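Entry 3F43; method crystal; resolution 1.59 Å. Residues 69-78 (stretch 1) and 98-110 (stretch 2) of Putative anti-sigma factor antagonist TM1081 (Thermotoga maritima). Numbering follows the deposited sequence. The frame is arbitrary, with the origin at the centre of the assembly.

Stretch 1 (69-78) SLGVIVNILK
Stretch 2 (98-110) RVLSLTNLDRIVK

Residues 69-78 form one helical segment, its i to i+4 bonds running from Ile 73 N to Ser 69 O (3.0 Å) through Lys 78 N to Val 74 O (2.9 Å). Residues 98-102 finish another helix; Thr 103 (phi/psi -95/7) leaves it, and Asn 104 has positive phi (66/12). The two stretches run in the same sense: CA of Leu 70 lies 8.7 Å from CA of Leu 100, and CA of Leu 77 lies 7.6 Å from CA of Val 109.

No hydrogen bond crosses the interface; the contact, made mostly by apolar side chains, buries 359 Å² summed over both sides. Leu 70, Ile 73 (m, t) and Leu 77, spaced three and four apart, all point toward stretch 2. Leu 70 (m, t) brings CD1 to 3.7 Å from CG1 of Val 99 (t), and its CD2 packs on Leu 105 CD2 at 3.3 Å. Leu 105 (chi1 t, chi2 31°, between wells) also places CD2 4.0 Å from Ile 73 CG2 and CD1 4.0 Å from Leu 77 CD2; its branched end thus reaches all three. Leu 77 (t, p) extends CD2 to CD1 of Ile 108 (p, t; 3.8 Å) and CD1 to CG2 of Val 109 (p; 4.4 Å).

Thr 103 (p) suits the helix end: OG1 donates to Val 99 O (2.9 Å), satisfying the buried hydroxyl, while CG2 lies 4.0 Å from Leu 70 CD1.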

# COMPACT_ATOMS: atom_id res chain seq x y z
N SER A 69 1.85 4.37 -4.52
CA SER A 69 2.41 5.44 -3.67
C SER A 69 1.88 5.29 -2.24
O SER A 69 2.60 5.54 -1.25
CB SER A 69 2.26 6.85 -4.26
OG SER A 69 1.10 7.05 -5.06
N LEU A 70 0.66 4.80 -2.09
CA LEU A 70 0.16 4.50 -0.75
C LEU A 70 0.99 3.40 -0.09
O LEU A 70 1.31 3.48 1.10
CB LEU A 70 -1.29 4.04 -0.74
CG LEU A 70 -2.35 5.10 -0.66
CD1 LEU A 70 -3.74 4.42 -0.86
CD2 LEU A 70 -2.25 5.85 0.69
N GLY A 71 1.35 2.36 -0.83
CA GLY A 71 2.17 1.30 -0.28
C GLY A 71 3.52 1.82 0.21
O GLY A 71 4.01 1.40 1.27
N VAL A 72 4.09 2.77 -0.52
CA VAL A 72 5.34 3.42 -0.10
C VAL A 72 5.15 4.20 1.21
O VAL A 72 5.95 4.07 2.16
CB VAL A 72 5.97 4.20 -1.21
CG1 VAL A 72 7.13 5.07 -0.66
CG2 VAL A 72 6.42 3.17 -2.32
N ILE A 73 4.07 4.99 1.29
CA ILE A 73 3.75 5.71 2.50
C ILE A 73 3.61 4.76 3.70
O ILE A 73 4.17 5.00 4.78
CB ILE A 73 2.50 6.56 2.31
CG1 ILE A 73 2.83 7.69 1.32
CG2 ILE A 73 1.98 7.11 3.64
CD1 ILE A 73 1.60 8.49 0.90
N VAL A 74 2.92 3.65 3.47
CA VAL A 74 2.75 2.64 4.49
C VAL A 74 4.08 2.05 4.91
O VAL A 74 4.31 1.84 6.09
CB VAL A 74 1.72 1.57 4.05
CG1 VAL A 74 1.79 0.31 4.95
CG2 VAL A 74 0.32 2.17 4.02
N ASN A 75 4.96 1.77 3.94
CA ASN A 75 6.25 1.20 4.28
C ASN A 75 7.09 2.16 5.13
O ASN A 75 7.77 1.75 6.07
CB ASN A 75 7.02 0.82 3.03
CG ASN A 75 6.54 -0.48 2.43
OD1 ASN A 75 6.14 -1.39 3.15
ND2 ASN A 75 6.61 -0.56 1.12
N ILE A 76 7.06 3.43 4.78
CA ILE A 76 7.76 4.46 5.57
C ILE A 76 7.19 4.57 6.99
O ILE A 76 7.93 4.61 8.00
CB ILE A 76 7.73 5.85 4.86
CG1 ILE A 76 8.51 5.78 3.56
CG2 ILE A 76 8.32 6.97 5.75
CD1 ILE A 76 8.25 7.00 2.65
N LEU A 77 5.87 4.59 7.04
CA LEU A 77 5.17 4.66 8.30
C LEU A 77 5.53 3.49 9.21
O LEU A 77 5.79 3.67 10.41
CB LEU A 77 3.66 4.68 8.07
CG LEU A 77 2.80 4.69 9.32
CD1 LEU A 77 3.17 5.83 10.34
CD2 LEU A 77 1.36 4.79 8.91
N LYS A 78 5.55 2.28 8.64
CA LYS A 78 5.91 1.07 9.39
C LYS A 78 7.33 1.17 9.94
O LYS A 78 7.56 0.87 11.09
CB LYS A 78 5.79 -0.17 8.50
CG LYS A 78 4.36 -0.61 8.27
CD LYS A 78 4.23 -1.64 7.10
CE LYS A 78 4.86 -2.98 7.39
NZ LYS A 78 4.45 -3.98 6.32
N ARG A 98 -8.65 12.99 -0.04
CA ARG A 98 -9.80 12.09 -0.15
C ARG A 98 -9.36 10.63 -0.06
O ARG A 98 -9.98 9.82 0.62
CB ARG A 98 -10.54 12.36 -1.46
CG ARG A 98 -11.84 11.59 -1.66
CD ARG A 98 -12.65 12.21 -2.80
NE ARG A 98 -13.15 13.56 -2.44
CZ ARG A 98 -12.74 14.73 -2.96
NH1 ARG A 98 -11.81 14.81 -3.91
NH2 ARG A 98 -13.28 15.85 -2.51
N VAL A 99 -8.23 10.31 -0.71
CA VAL A 99 -7.69 8.95 -0.64
C VAL A 99 -7.23 8.67 0.79
O VAL A 99 -7.48 7.57 1.31
CB VAL A 99 -6.58 8.71 -1.67
CG1 VAL A 99 -5.77 7.42 -1.35
CG2 VAL A 99 -7.19 8.70 -3.09
N LEU A 100 -6.55 9.64 1.43
CA LEU A 100 -6.02 9.46 2.80
C LEU A 100 -7.16 9.21 3.79
O LEU A 100 -7.02 8.43 4.71
CB LEU A 100 -5.19 10.68 3.23
CG LEU A 100 -3.89 10.95 2.47
CD1 LEU A 100 -3.23 12.28 2.96
CD2 LEU A 100 -2.89 9.78 2.55
N SER A 101 -8.28 9.89 3.57
CA SER A 101 -9.50 9.71 4.38
C SER A 101 -10.18 8.36 4.17
O SER A 101 -10.49 7.64 5.12
CB SER A 101 -10.49 10.83 4.06
OG SER A 101 -11.67 10.73 4.82
N LEU A 102 -10.45 8.04 2.91
CA LEU A 102 -11.17 6.83 2.59
C LEU A 102 -10.39 5.57 2.96
O LEU A 102 -11.01 4.52 3.22
CB LEU A 102 -11.63 6.81 1.13
CG LEU A 102 -12.79 7.70 0.74
CD1 LEU A 102 -13.09 7.49 -0.76
CD2 LEU A 102 -14.02 7.42 1.59
N THR A 103 -9.06 5.64 2.98
CA THR A 103 -8.24 4.49 3.38
C THR A 103 -7.85 4.53 4.86
O THR A 103 -7.06 3.72 5.31
CB THR A 103 -6.94 4.43 2.55
OG1 THR A 103 -6.12 5.58 2.85
CG2 THR A 103 -7.24 4.40 1.04
N ASN A 104 -8.41 5.50 5.60
CA ASN A 104 -8.22 5.65 7.05
C ASN A 104 -6.79 6.01 7.46
O ASN A 104 -6.45 5.97 8.65
CB ASN A 104 -8.72 4.41 7.82
CG ASN A 104 -10.23 4.40 8.00
OD1 ASN A 104 -10.95 5.21 7.43
ND2 ASN A 104 -10.70 3.43 8.76
N LEU A 105 -5.95 6.37 6.49
CA LEU A 105 -4.58 6.72 6.79
C LEU A 105 -4.54 7.96 7.69
O LEU A 105 -3.68 8.08 8.56
CB LEU A 105 -3.79 6.89 5.50
CG LEU A 105 -2.30 6.83 5.45
CD1 LEU A 105 -1.62 5.92 6.45
CD2 LEU A 105 -1.95 6.50 3.95
N ASP A 106 -5.52 8.85 7.53
CA ASP A 106 -5.62 10.02 8.39
C ASP A 106 -5.92 9.74 9.87
O ASP A 106 -5.82 10.63 10.71
CB ASP A 106 -6.57 11.06 7.80
CG ASP A 106 -8.02 10.59 7.72
OD1 ASP A 106 -8.35 9.43 8.07
OD2 ASP A 106 -8.83 11.41 7.25
N ARG A 107 -6.26 8.48 10.19
CA ARG A 107 -6.40 8.01 11.56
C ARG A 107 -5.09 7.52 12.20
O ARG A 107 -5.02 7.40 13.42
CB ARG A 107 -7.47 6.91 11.66
CG ARG A 107 -8.83 7.37 11.15
CD ARG A 107 -9.84 6.22 11.12
NE ARG A 107 -11.08 6.63 10.47
CZ ARG A 107 -12.23 5.94 10.52
NH1 ARG A 107 -12.31 4.79 11.19
NH2 ARG A 107 -13.30 6.40 9.89
N ILE A 108 -4.07 7.23 11.40
CA ILE A 108 -2.84 6.61 11.87
C ILE A 108 -1.53 7.36 11.56
O ILE A 108 -0.47 6.92 12.00
CB ILE A 108 -2.74 5.14 11.38
CG1 ILE A 108 -2.71 5.02 9.86
CG2 ILE A 108 -3.93 4.29 11.98
CD1 ILE A 108 -2.22 3.61 9.33
N VAL A 109 -1.60 8.43 10.78
CA VAL A 109 -0.43 9.27 10.52
C VAL A 109 -0.88 10.73 10.65
O VAL A 109 -1.99 11.11 10.26
CB VAL A 109 0.21 8.97 9.14
CG1 VAL A 109 -0.69 9.39 8.01
CG2 VAL A 109 1.60 9.66 9.00
N LYS A 110 -0.01 11.53 11.24
CA LYS A 110 -0.22 12.97 11.37
C LYS A 110 -0.20 13.61 10.00
O LYS A 110 0.61 13.26 9.16
CB LYS A 110 0.85 13.62 12.25
CG LYS A 110 0.73 13.27 13.71
CD LYS A 110 -0.43 14.02 14.37